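PDB 5H3H: abhydrolase domain-containing protein from Exiguobacterium antarcticum, which probably hydrolyses carboxylic esters as an alpha/beta hydrolase-fold esterase, and may also have perhydrolase activity. Local coordinates for residues 55-60 with 71-76; 5-8 with 12-15; 38-43 with 253-258. All blocks are in the same frame, centred on the assembly; numbering follows the deposited sequence.

Interaction 1. Residues 55-60 with 71-76; sequences DYRGYG and YTTMAS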
ATOM      1  N   ASP B  55       9.147 -13.536  15.825  1.00 21.65           N
ATOM      2  CA  ASP B  55       8.166 -14.094  16.810  1.00 20.18           C
ATOM      3  C   ASP B  55       7.138 -13.031  16.928  1.00 18.75           C
ATOM      4  O   ASP B  55       7.515 -11.921  17.320  1.00 20.72           O
ATOM      5  CB  ASP B  55       8.783 -14.337  18.196  1.00 19.81           C
ATOM      6  CG  ASP B  55       9.763 -15.517  18.255  1.00 21.26           C
ATOM      7  OD1 ASP B  55       9.865 -16.329  17.299  1.00 23.78           O
ATOM      8  OD2 ASP B  55      10.420 -15.657  19.299  1.00 22.50           O
ATOM      9  N   TYR B  56       5.875 -13.293  16.612  1.00 16.50           N
ATOM     10  CA  TYR B  56       4.864 -12.270  16.756  1.00 20.82           C
ATOM     11  C   TYR B  56       4.730 -11.912  18.214  1.00 19.71           C
ATOM     12  O   TYR B  56       5.087 -12.713  19.126  1.00 19.92           O
ATOM     13  CB  TYR B  56       3.467 -12.658  16.263  1.00 21.36           C
ATOM     14  CG  TYR B  56       3.414 -13.307  14.951  1.00 23.66           C
ATOM     15  CD1 TYR B  56       3.822 -12.659  13.797  1.00 25.16           C
ATOM     16  CD2 TYR B  56       2.848 -14.561  14.833  1.00 23.78           C
ATOM     17  CE1 TYR B  56       3.762 -13.306  12.552  1.00 24.11           C
ATOM     18  CE2 TYR B  56       2.768 -15.195  13.626  1.00 22.41           C
ATOM     19  CZ  TYR B  56       3.241 -14.590  12.484  1.00 23.77           C
ATOM     20  OH  TYR B  56       3.128 -15.333  11.339  1.00 21.36           O
ATOM     21  N   ARG B  57       4.141 -10.747  18.435  1.00 23.28           N
ATOM     22  CA  ARG B  57       3.647 -10.444  19.756  1.00 22.08           C
ATOM     23  C   ARG B  57       2.828 -11.643  20.262  1.00 20.73           C
ATOM     24  O   ARG B  57       2.041 -12.217  19.537  1.00 20.05           O
ATOM     25  CB  ARG B  57       2.790  -9.201  19.835  1.00 21.88           C
ATOM     26  CG  ARG B  57       1.592  -9.110  18.957  1.00 24.16           C
ATOM     27  CD  ARG B  57       0.849  -7.819  19.290  1.00 26.67           C
ATOM     28  NE  ARG B  57       1.418  -6.633  18.659  1.00 24.78           N
ATOM     29  CZ  ARG B  57       1.076  -5.377  18.969  1.00 27.19           C
ATOM     30  NH1 ARG B  57       1.636  -4.350  18.295  1.00 27.67           N
ATOM     31  NH2 ARG B  57       0.208  -5.121  19.949  1.00 24.04           N
ATOM     32  N   GLY B  58       3.041 -11.958  21.517  1.00 22.56           N
ATOM     33  CA  GLY B  58       2.322 -13.056  22.159  1.00 22.47           C
ATOM     34  C   GLY B  58       3.068 -14.396  22.104  1.00 22.65           C
ATOM     35  O   GLY B  58       2.611 -15.334  22.748  1.00 21.09           O
ATOM     36  N   TYR B  59       4.149 -14.513  21.299  1.00 19.34           N
ATOM     37  CA  TYR B  59       4.764 -15.813  21.021  1.00 20.53           C
ATOM     38  C   TYR B  59       6.212 -15.751  21.269  1.00 21.97           C
ATOM     39  O   TYR B  59       6.782 -14.650  21.280  1.00 21.67           O
ATOM     40  CB  TYR B  59       4.520 -16.246  19.587  1.00 19.13           C
ATOM     41  CG  TYR B  59       3.040 -16.366  19.339  1.00 20.47           C
ATOM     42  CD1 TYR B  59       2.289 -15.248  19.031  1.00 19.26           C
ATOM     43  CD2 TYR B  59       2.379 -17.563  19.509  1.00 18.51           C
ATOM     44  CE1 TYR B  59       0.921 -15.309  18.876  1.00 20.39           C
ATOM     45  CE2 TYR B  59       1.012 -17.644  19.328  1.00 19.94           C
ATOM     46  CZ  TYR B  59       0.286 -16.559  19.019  1.00 21.79           C
ATOM     47  OH  TYR B  59      -1.058 -16.691  18.834  1.00 27.73           O
ATOM     48  N   GLY B  60       6.821 -16.933  21.517  1.00 19.52           N
ATOM     49  CA  GLY B  60       8.271 -17.025  21.502  1.00 20.18           C
ATOM     50  C   GLY B  60       8.839 -16.066  22.541  1.00 21.49           C
ATOM     51  O   GLY B  60       8.359 -16.033  23.642  1.00 21.36           O
ATOM     52  N   TYR B  71      -5.043  -8.896  12.234  1.00 20.82           N
ATOM     53  CA  TYR B  71      -3.991  -8.979  11.172  1.00 20.60           C
ATOM     54  C   TYR B  71      -3.501  -7.592  10.818  1.00 21.54           C
ATOM     55  O   TYR B  71      -2.327  -7.434  10.477  1.00 22.16           O
ATOM     56  CB  TYR B  71      -4.485  -9.674   9.932  1.00 22.39           C
ATOM     57  CG  TYR B  71      -4.670 -11.196  10.040  1.00 26.11           C
ATOM     58  CD1 TYR B  71      -4.444 -11.891  11.232  1.00 29.20           C
ATOM     59  CD2 TYR B  71      -5.136 -11.927   8.967  1.00 25.54           C
ATOM     60  CE1 TYR B  71      -4.667 -13.280  11.318  1.00 29.54           C
ATOM     61  CE2 TYR B  71      -5.349 -13.314   9.052  1.00 27.90           C
ATOM     62  CZ  TYR B  71      -5.121 -13.970  10.240  1.00 28.00           C
ATOM     63  OH  TYR B  71      -5.294 -15.331  10.332  1.00 27.83           O
ATOM     64  N   THR B  72      -4.378  -6.583  10.908  1.00 22.14           N
ATOM     65  CA  THR B  72      -3.921  -5.196  10.669  1.00 24.18           C
ATOM     66  C   THR B  72      -2.765  -4.851  11.598  1.00 25.01           C
ATOM     67  O   THR B  72      -1.719  -4.482  11.122  1.00 26.64           O
ATOM     68  CB  THR B  72      -5.040  -4.148  10.807  1.00 27.73           C
ATOM     69  OG1 THR B  72      -6.034  -4.383   9.797  1.00 28.81           O
ATOM     70  CG2 THR B  72      -4.472  -2.702  10.662  1.00 27.93           C
ATOM     71  N   THR B  73      -2.955  -4.950  12.918  1.00 22.19           N
ATOM     72  CA  THR B  73      -1.867  -4.638  13.860  1.00 23.17           C
ATOM     73  C   THR B  73      -0.668  -5.563  13.655  1.00 20.04           C
ATOM     74  O   THR B  73       0.442  -5.165  13.768  1.00 23.52           O
ATOM     75  CB  THR B  73      -2.313  -4.771  15.360  1.00 25.70           C
ATOM     76  OG1 THR B  73      -3.482  -3.967  15.637  1.00 27.68           O
ATOM     77  CG2 THR B  73      -1.199  -4.317  16.301  1.00 27.65           C
ATOM     78  N   MET B  74      -0.898  -6.846  13.440  1.00 20.63           N
ATOM     79  CA  MET B  74       0.212  -7.818  13.210  1.00 22.10           C
ATOM     80  C   MET B  74       1.051  -7.480  11.965  1.00 21.33           C
ATOM     81  O   MET B  74       2.277  -7.616  11.984  1.00 23.44           O
ATOM     82  CB  MET B  74      -0.389  -9.233  13.001  1.00 26.75           C
ATOM     83  CG  MET B  74      -1.058  -9.895  14.226  1.00 32.37           C
ATOM     84  SD  MET B  74       0.108 -10.462  15.498  1.00 37.41           S
ATOM     85  CE  MET B  74       0.226  -8.869  16.261  1.00 46.07           C
ATOM     86  N   ALA B  75       0.339  -7.134  10.888  1.00 21.47           N
ATOM     87  CA  ALA B  75       0.941  -6.684   9.649  1.00 23.75           C
ATOM     88  C   ALA B  75       1.736  -5.394   9.887  1.00 24.59           C
ATOM     89  O   ALA B  75       2.840  -5.240   9.334  1.00 23.94           O
ATOM     90  CB  ALA B  75      -0.106  -6.472   8.583  1.00 24.21           C
ATOM     91  N   SER B  76       1.205  -4.517  10.746  1.00 22.78           N
ATOM     92  CA  SER B  76       1.961  -3.300  11.174  1.00 23.79           C
ATOM     93  C   SER B  76       3.263  -3.678  11.854  1.00 23.29           C
ATOM     94  O   SER B  76       4.295  -3.034  11.609  1.00 22.40           O
ATOM     95  CB  SER B  76       1.133  -2.390  12.072  1.00 23.55           C
ATOM     96  OG  SER B  76       1.913  -1.269  12.423  1.00 25.89           O
TER

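Interaction 2. Residues 5-8 with 12-15; sequences IQAV and KIYV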
ATOM      1  N   ILE B   5      12.358  -5.360  18.177  1.00 34.17           N
ATOM      2  CA  ILE B   5      11.881  -4.304  17.335  1.00 32.89           C
ATOM      3  C   ILE B   5      10.731  -3.655  18.056  1.00 31.26           C
ATOM      4  O   ILE B   5       9.936  -4.351  18.650  1.00 26.48           O
ATOM      5  CB  ILE B   5      11.423  -4.856  15.963  1.00 39.68           C
ATOM      6  CG1 ILE B   5      12.615  -4.959  15.024  1.00 39.61           C
ATOM      7  CG2 ILE B   5      10.371  -3.949  15.314  1.00 42.09           C
ATOM      8  CD1 ILE B   5      13.765  -5.800  15.537  1.00 39.72           C
ATOM      9  N   GLN B   6      10.617  -2.329  17.972  1.00 29.21           N
ATOM     10  CA  GLN B   6       9.478  -1.638  18.571  1.00 28.02           C
ATOM     11  C   GLN B   6       8.274  -1.563  17.615  1.00 26.67           C
ATOM     12  O   GLN B   6       8.399  -0.987  16.550  1.00 22.64           O
ATOM     13  CB  GLN B   6       9.863  -0.226  18.983  1.00 31.30           C
ATOM     14  CG  GLN B   6       8.862   0.309  19.979  1.00 36.12           C
ATOM     15  CD  GLN B   6       9.055   1.762  20.285  1.00 39.06           C
ATOM     16  OE1 GLN B   6       8.677   2.621  19.488  1.00 45.56           O
ATOM     17  NE2 GLN B   6       9.612   2.048  21.447  1.00 37.64           N
ATOM     18  N   ALA B   7       7.128  -2.107  18.028  1.00 22.42           N
ATOM     19  CA  ALA B   7       5.852  -1.935  17.289  1.00 25.57           C
ATOM     20  C   ALA B   7       5.312  -0.522  17.459  1.00 26.48           C
ATOM     21  O   ALA B   7       5.841   0.284  18.256  1.00 25.70           O
ATOM     22  CB  ALA B   7       4.818  -2.936  17.786  1.00 27.16           C
ATOM     23  N   VAL B   8       4.242  -0.207  16.750  1.00 26.28           N
ATOM     24  CA  VAL B   8       3.679   1.171  16.843  1.00 27.82           C
ATOM     25  C   VAL B   8       3.218   1.496  18.240  1.00 27.38           C
ATOM     26  O   VAL B   8       3.494   2.602  18.750  1.00 26.55           O
ATOM     27  CB  VAL B   8       2.583   1.390  15.784  1.00 27.37           C
ATOM     28  CG1 VAL B   8       1.782   2.682  15.981  1.00 26.58           C
ATOM     29  CG2 VAL B   8       3.264   1.347  14.394  1.00 29.34           C
ATOM     30  N   LYS B  12       7.558  -4.820  22.346  1.00 28.21           N
ATOM     31  CA  LYS B  12       8.858  -5.319  21.819  1.00 26.07           C
ATOM     32  C   LYS B  12       8.740  -6.672  21.061  1.00 30.98           C
ATOM     33  O   LYS B  12       8.358  -7.694  21.666  1.00 26.99           O
ATOM     34  CB  LYS B  12       9.857  -5.519  22.957  1.00 29.83           C
ATOM     35  CG  LYS B  12      10.233  -4.244  23.686  1.00 34.67           C
ATOM     36  CD  LYS B  12      11.433  -4.433  24.599  1.00 41.26           C
ATOM     37  CE  LYS B  12      11.123  -5.387  25.764  1.00 47.45           C
ATOM     38  NZ  LYS B  12      12.120  -6.506  25.833  1.00 53.41           N
ATOM     39  N   ILE B  13       9.152  -6.691  19.781  1.00 26.59           N
ATOM     40  CA  ILE B  13       9.027  -7.863  18.892  1.00 27.28           C
ATOM     41  C   ILE B  13      10.385  -8.513  18.773  1.00 25.06           C
ATOM     42  O   ILE B  13      11.318  -7.890  18.294  1.00 24.52           O
ATOM     43  CB  ILE B  13       8.533  -7.457  17.457  1.00 25.85           C
ATOM     44  CG1 ILE B  13       7.228  -6.681  17.502  1.00 27.27           C
ATOM     45  CG2 ILE B  13       8.362  -8.679  16.558  1.00 29.08           C
ATOM     46  CD1 ILE B  13       6.090  -7.406  18.195  1.00 27.69           C
ATOM     47  N   TYR B  14      10.504  -9.785  19.151  1.00 20.26           N
ATOM     48  CA  TYR B  14      11.757 -10.507  19.010  1.00 20.81           C
ATOM     49  C   TYR B  14      11.931 -10.910  17.564  1.00 21.09           C
ATOM     50  O   TYR B  14      10.978 -11.354  16.938  1.00 22.34           O
ATOM     51  CB  TYR B  14      11.767 -11.757  19.879  1.00 21.57           C
ATOM     52  CG  TYR B  14      13.043 -12.513  19.773  1.00 22.92           C
ATOM     53  CD1 TYR B  14      14.187 -12.030  20.365  1.00 25.99           C
ATOM     54  CD2 TYR B  14      13.124 -13.688  19.028  1.00 23.35           C
ATOM     55  CE1 TYR B  14      15.378 -12.705  20.253  1.00 29.94           C
ATOM     56  CE2 TYR B  14      14.308 -14.377  18.896  1.00 26.72           C
ATOM     57  CZ  TYR B  14      15.448 -13.868  19.511  1.00 30.38           C
ATOM     58  OH  TYR B  14      16.665 -14.511  19.441  1.00 31.58           O
ATOM     59  N   VAL B  15      13.147 -10.782  17.051  1.00 21.01           N
ATOM     60  CA  VAL B  15      13.496 -11.245  15.723  1.00 23.02           C
ATOM     61  C   VAL B  15      14.828 -11.999  15.773  1.00 23.77           C
ATOM     62  O   VAL B  15      15.840 -11.477  16.274  1.00 23.75           O
ATOM     63  CB  VAL B  15      13.671 -10.053  14.748  1.00 24.74           C
ATOM     64  CG1 VAL B  15      13.944 -10.587  13.346  1.00 27.67           C
ATOM     65  CG2 VAL B  15      12.456  -9.176  14.736  1.00 26.45           C
TER

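Interaction 3. Residues 38-43 with 253-258; sequences EYQKNR and DEREKF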
ATOM      1  N   GLU B  38      13.289 -24.257  11.892  1.00 19.70           N
ATOM      2  CA  GLU B  38      14.715 -24.559  12.049  1.00 22.76           C
ATOM      3  C   GLU B  38      15.360 -25.375  10.908  1.00 22.21           C
ATOM      4  O   GLU B  38      16.463 -25.046  10.500  1.00 20.46           O
ATOM      5  CB  GLU B  38      15.026 -25.176  13.422  1.00 25.87           C
ATOM      6  CG  GLU B  38      15.055 -26.699  13.537  1.00 24.75           C
ATOM      7  CD  GLU B  38      15.467 -27.162  14.948  1.00 27.15           C
ATOM      8  OE1 GLU B  38      15.259 -26.389  15.936  1.00 30.26           O
ATOM      9  OE2 GLU B  38      16.042 -28.255  15.076  1.00 21.69           O
ATOM     10  N   TYR B  39      14.664 -26.437  10.439  1.00 22.18           N
ATOM     11  CA  TYR B  39      15.143 -27.312   9.346  1.00 20.93           C
ATOM     12  C   TYR B  39      15.348 -26.559   8.009  1.00 22.33           C
ATOM     13  O   TYR B  39      16.263 -26.872   7.254  1.00 24.30           O
ATOM     14  CB  TYR B  39      14.241 -28.580   9.196  1.00 20.50           C
ATOM     15  CG  TYR B  39      14.291 -29.392  10.451  1.00 18.01           C
ATOM     16  CD1 TYR B  39      15.421 -30.130  10.754  1.00 18.93           C
ATOM     17  CD2 TYR B  39      13.300 -29.248  11.445  1.00 18.41           C
ATOM     18  CE1 TYR B  39      15.553 -30.776  11.977  1.00 20.69           C
ATOM     19  CE2 TYR B  39      13.423 -29.894  12.655  1.00 18.98           C
ATOM     20  CZ  TYR B  39      14.558 -30.662  12.920  1.00 19.16           C
ATOM     21  OH  TYR B  39      14.716 -31.323  14.133  1.00 20.24           O
ATOM     22  N   GLN B  40      14.498 -25.565   7.750  1.00 20.62           N
ATOM     23  CA  GLN B  40      14.627 -24.675   6.612  1.00 23.70           C
ATOM     24  C   GLN B  40      15.716 -23.665   6.832  1.00 22.45           C
ATOM     25  O   GLN B  40      16.524 -23.429   5.972  1.00 23.68           O
ATOM     26  CB  GLN B  40      13.304 -23.954   6.323  1.00 25.66           C
ATOM     27  CG  GLN B  40      12.260 -24.887   5.725  1.00 23.10           C
ATOM     28  CD  GLN B  40      11.736 -25.880   6.735  1.00 24.30           C
ATOM     29  OE1 GLN B  40      11.268 -25.487   7.783  1.00 21.56           O
ATOM     30  NE2 GLN B  40      11.775 -27.152   6.419  1.00 25.11           N
ATOM     31  N   LYS B  41      15.751 -23.082   8.015  1.00 23.20           N
ATOM     32  CA  LYS B  41      16.752 -22.056   8.339  1.00 22.38           C
ATOM     33  C   LYS B  41      18.158 -22.607   8.142  1.00 21.29           C
ATOM     34  O   LYS B  41      19.035 -21.860   7.657  1.00 21.31           O
ATOM     35  CB  LYS B  41      16.558 -21.564   9.799  1.00 22.44           C
ATOM     36  CG  LYS B  41      17.708 -20.778  10.387  1.00 22.88           C
ATOM     37  CD  LYS B  41      17.566 -20.664  11.903  1.00 27.11           C
ATOM     38  CE  LYS B  41      17.851 -21.988  12.599  1.00 30.52           C
ATOM     39  NZ  LYS B  41      17.697 -21.929  14.078  1.00 28.02           N
ATOM     40  N   ASN B  42      18.386 -23.853   8.542  1.00 19.54           N
ATOM     41  CA  ASN B  42      19.743 -24.465   8.462  1.00 21.58           C
ATOM     42  C   ASN B  42      20.216 -24.421   7.028  1.00 23.14           C
ATOM     43  O   ASN B  42      21.345 -24.012   6.753  1.00 22.18           O
ATOM     44  CB  ASN B  42      19.802 -25.900   8.915  1.00 22.22           C
ATOM     45  CG  ASN B  42      19.515 -26.082  10.384  1.00 24.98           C
ATOM     46  OD1 ASN B  42      19.706 -25.170  11.208  1.00 23.56           O
ATOM     47  ND2 ASN B  42      19.073 -27.290  10.732  1.00 22.34           N
ATOM     48  N   ARG B  43      19.329 -24.806   6.118  1.00 24.75           N
ATOM     49  CA  ARG B  43      19.659 -24.751   4.681  1.00 26.14           C
ATOM     50  C   ARG B  43      19.795 -23.336   4.139  1.00 23.75           C
ATOM     51  O   ARG B  43      20.737 -23.089   3.376  1.00 24.15           O
ATOM     52  CB  ARG B  43      18.689 -25.570   3.818  1.00 33.33           C
ATOM     53  CG  ARG B  43      19.173 -25.844   2.371  1.00 36.01           C
ATOM     54  CD  ARG B  43      20.218 -26.960   2.258  1.00 37.50           C
ATOM     55  NE  ARG B  43      19.808 -28.126   3.042  1.00 43.39           N
ATOM     56  CZ  ARG B  43      20.584 -29.168   3.365  1.00 49.15           C
ATOM     57  NH1 ARG B  43      21.856 -29.248   2.921  1.00 49.53           N
ATOM     58  NH2 ARG B  43      20.073 -30.173   4.117  1.00 45.99           N
ATOM     59  N   ASP B 253       6.589 -33.193   7.408  1.00 25.57           N
ATOM     60  CA  ASP B 253       6.032 -34.312   6.635  1.00 26.94           C
ATOM     61  C   ASP B 253       6.875 -34.579   5.347  1.00 25.83           C
ATOM     62  O   ASP B 253       7.123 -35.749   5.027  1.00 27.37           O
ATOM     63  CB  ASP B 253       4.547 -34.077   6.230  1.00 26.81           C
ATOM     64  CG  ASP B 253       3.532 -34.359   7.345  1.00 29.33           C
ATOM     65  OD1 ASP B 253       3.793 -35.114   8.294  1.00 31.18           O
ATOM     66  OD2 ASP B 253       2.399 -33.864   7.228  1.00 28.69           O
ATOM     67  N   GLU B 254       7.311 -33.511   4.658  1.00 25.32           N
ATOM     68  CA  GLU B 254       8.157 -33.565   3.443  1.00 26.51           C
ATOM     69  C   GLU B 254       9.273 -32.552   3.577  1.00 25.43           C
ATOM     70  O   GLU B 254       9.478 -31.690   2.746  1.00 25.55           O
ATOM     71  CB  GLU B 254       7.355 -33.325   2.128  1.00 28.92           C
ATOM     72  CG  GLU B 254       6.457 -34.521   1.696  1.00 30.70           C
ATOM     73  CD  GLU B 254       5.576 -34.290   0.431  1.00 29.74           C
ATOM     74  OE1 GLU B 254       4.334 -33.991   0.571  1.00 30.53           O
ATOM     75  OE2 GLU B 254       6.110 -34.387  -0.702  1.00 31.86           O
ATOM     76  N   ARG B 255      10.002 -32.704   4.665  1.00 25.90           N
ATOM     77  CA  ARG B 255      11.050 -31.802   5.012  1.00 28.50           C
ATOM     78  C   ARG B 255      11.957 -31.411   3.855  1.00 24.86           C
ATOM     79  O   ARG B 255      12.151 -30.227   3.584  1.00 25.24           O
ATOM     80  CB  ARG B 255      11.900 -32.365   6.147  1.00 30.80           C
ATOM     81  CG  ARG B 255      12.768 -31.242   6.733  1.00 34.81           C
ATOM     82  CD  ARG B 255      14.193 -31.541   7.131  1.00 39.67           C
ATOM     83  NE  ARG B 255      14.931 -32.378   6.183  1.00 41.88           N
ATOM     84  CZ  ARG B 255      15.000 -33.688   6.300  1.00 38.32           C
ATOM     85  NH1 ARG B 255      14.346 -34.295   7.284  1.00 40.51           N
ATOM     86  NH2 ARG B 255      15.665 -34.399   5.401  1.00 37.13           N
ATOM     87  N   GLU B 256      12.563 -32.411   3.226  1.00 26.61           N
ATOM     88  CA  GLU B 256      13.501 -32.186   2.138  1.00 28.03           C
ATOM     89  C   GLU B 256      12.900 -31.469   0.941  1.00 26.42           C
ATOM     90  O   GLU B 256      13.488 -30.465   0.429  1.00 27.10           O
ATOM     91  CB  GLU B 256      14.118 -33.519   1.716  1.00 32.54           C
ATOM     92  CG  GLU B 256      15.483 -33.375   1.071  1.00 40.65           C
ATOM     93  CD  GLU B 256      16.609 -33.351   2.089  1.00 50.99           C
ATOM     94  OE1 GLU B 256      16.381 -32.912   3.243  1.00 59.20           O
ATOM     95  OE2 GLU B 256      17.741 -33.763   1.742  1.00 61.00           O
ATOM     96  N   LYS B 257      11.711 -31.912   0.511  1.00 25.46           N
ATOM     97  CA  LYS B 257      11.040 -31.258  -0.613  1.00 27.63           C
ATOM     98  C   LYS B 257      10.628 -29.802  -0.267  1.00 26.71           C
ATOM     99  O   LYS B 257      10.825 -28.837  -1.044  1.00 24.81           O
ATOM    100  CB  LYS B 257       9.837 -32.074  -1.059  1.00 31.01           C
ATOM    101  CG  LYS B 257       9.243 -31.569  -2.365  1.00 33.60           C
ATOM    102  CD  LYS B 257       7.919 -32.267  -2.652  1.00 35.10           C
ATOM    103  CE  LYS B 257       7.129 -31.512  -3.681  1.00 35.61           C
ATOM    104  NZ  LYS B 257       5.826 -32.182  -3.960  1.00 37.95           N
ATOM    105  N   PHE B 258      10.086 -29.635   0.924  1.00 27.40           N
ATOM    106  CA  PHE B 258       9.685 -28.297   1.361  1.00 26.05           C
ATOM    107  C   PHE B 258      10.906 -27.378   1.358  1.00 25.33           C
ATOM    108  O   PHE B 258      10.855 -26.311   0.743  1.00 25.58           O
ATOM    109  CB  PHE B 258       9.020 -28.347   2.743  1.00 23.73           C
ATOM    110  CG  PHE B 258       8.485 -27.013   3.190  1.00 25.87           C
ATOM    111  CD1 PHE B 258       7.247 -26.578   2.801  1.00 26.07           C
ATOM    112  CD2 PHE B 258       9.233 -26.190   3.988  1.00 26.13           C
ATOM    113  CE1 PHE B 258       6.752 -25.344   3.177  1.00 26.21           C
ATOM    114  CE2 PHE B 258       8.735 -24.976   4.385  1.00 27.31           C
ATOM    115  CZ  PHE B 258       7.500 -24.548   3.978  1.00 27.40           C
TER
HETATM  116  O   HOH W   1      17.101 -30.241   3.113  1.00 45.42           O

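Interaction 1. Residues 55-60 with 71-76
The guanidinium group of R57 carries the T73 methyl over one of its faces: T73 CG2 stands 3.4 Å above the plane, displaced toward the rim, and is nearest to R57 NH1 at 3.5 Å. The two side chains meet at about a right angle, so the small methyl rests on the flat cation while its N-H groups turn to D77, D9 and the carbonyl O of T67. The sulfur of M74 approaches the Y56 ring obliquely, with M74 SD 5.0 Å from the centroid and 37° off the ring normal, which makes a Met-aromatic contact. The same sulfur, M74 SD, lies 4.1 Å from Y56 CB. At the edge of the Y59 ring, in its plane, sits the carbonyl O of Y56.

M74 suits its place because its unbranched chain can fold: bends at chi2 and chi3 (84°) bring the thioether back to the loop although the CB bond points neither at it nor from it. Facing it, Y56 to Y59 form a type II turn, closed by Y59 N to Y56 O at 3.0 Å. G58 fits the third position, where any CB would press on the preceding carbonyl O. R57 sets off with CG tucked between its own N and C (chi1 56°), and its chain reaches toward the helix.

The loop follows strand 50-54 and precedes helix 71-85, whose first turn supplies T73 and M74. Y56 also packs on M97 and I101 of helix 97-109 and bonds through OH to H28 O, near the probable nucleophile elbow; its side chain is about 7 Å from the bound ethaneperoxoic acid.

Interaction 2. Residues 5-8 with 12-15
I5 and I13 form the antiparallel hydrogen-bonded pair of this hairpin, exchanging two backbone bonds, I5 N to I13 O and I13 N to I5 O, both 2.7 Å. Q6 and K12 make the adjoining non-hydrogen-bonded pair, and there K12 CA, through its hydrogen, also leans on I5 O, 3.5 Å away.

Both isoleucines lie on the same face of the sheet, with I5 CB 4.2 Å from I13 CB. The I5 chain then runs on to put I5 CD1 at 3.7 Å from V15 CG2, the two side chains meeting at a slant. V15 turns that methyl to I5 because CG1 takes the place opposite the backbone N (chi1 -176°) and CG2 is left beside it. Beyond the end of strand 4-6, A7 CB approaches I13 CG1 at 4.5 Å.

Further out, helix 71-85 covers this face, with Q84 against I5 and D77 against A7, while R57 touches both A7 and I13. On the I13 strand, Y14 reaches D55 through a backbone bond, tying the hairpin to the loop after strand 50-54.

Beta-branched residues favour the extended backbone and offer methyls to the helix behind. Q6 and K12 point to the opposite, exposed face, where K12 makes a cation-pi contact with F4. The hairpin is thus an amphipathic edge of the sheet, fastened by main-chain bonds and packed with hydrocarbon on the helix side.

Interaction 3. Residues 38-43 with 253-258
Y39 and R255 meet through their aliphatic parts, R255 CD lying 3.6 Å from Y39 CB and oblique to the phenol ring. R255 starts with CG opposite its backbone N (chi1 -165°) and then bends at chi2 and chi3, which lays its methylenes against Y39 and carries the guanidinium to E256. There R255 NH2 binds E256 OE1 at 2.7 Å, in the guanidinium plane but from above the carboxylate plane. A long, flexible arginine suits this partly exposed border, greasy along its length and charged at its end.

Deeper in, Q40 is folded at chi2 (71°), so its amide comes up to the border of the F258 ring. Q40 NE2 is 3.6 Å from F258 CD2, near the ring plane; amide and ring stand perpendicular. F258, pointing at helix 38-46, also packs on M250 and F251.

A water weakly links R43 NH2 and E256 OE1, and R43 reaches onward to a salt bridge with E260. Two helices far apart in sequence, 38-46 and the C-terminal 255-267, thus pack against each other, as the first and last helices do on one face of the sheet in the alpha/beta hydrolase fold.

Interactions 1 and 2 are neighbours and share elements. Loop 55-60 and helix 71-85 both touch the hairpin, the helix also through S76 OG, which packs on V8 CG2. Interaction 3 lies across the chain's centre from interaction 1, about 24 Å away between centres, where it joins other helices. The chemistry follows the place: interaction 2 rests on main-chain bonds and hydrocarbon at the sheet margin, interaction 1 is a buried meeting of sulfur, ring and cation beside the active-site region, and the only partly buried interaction 3 combines an aromatic edge with charged side chains at its exposed border.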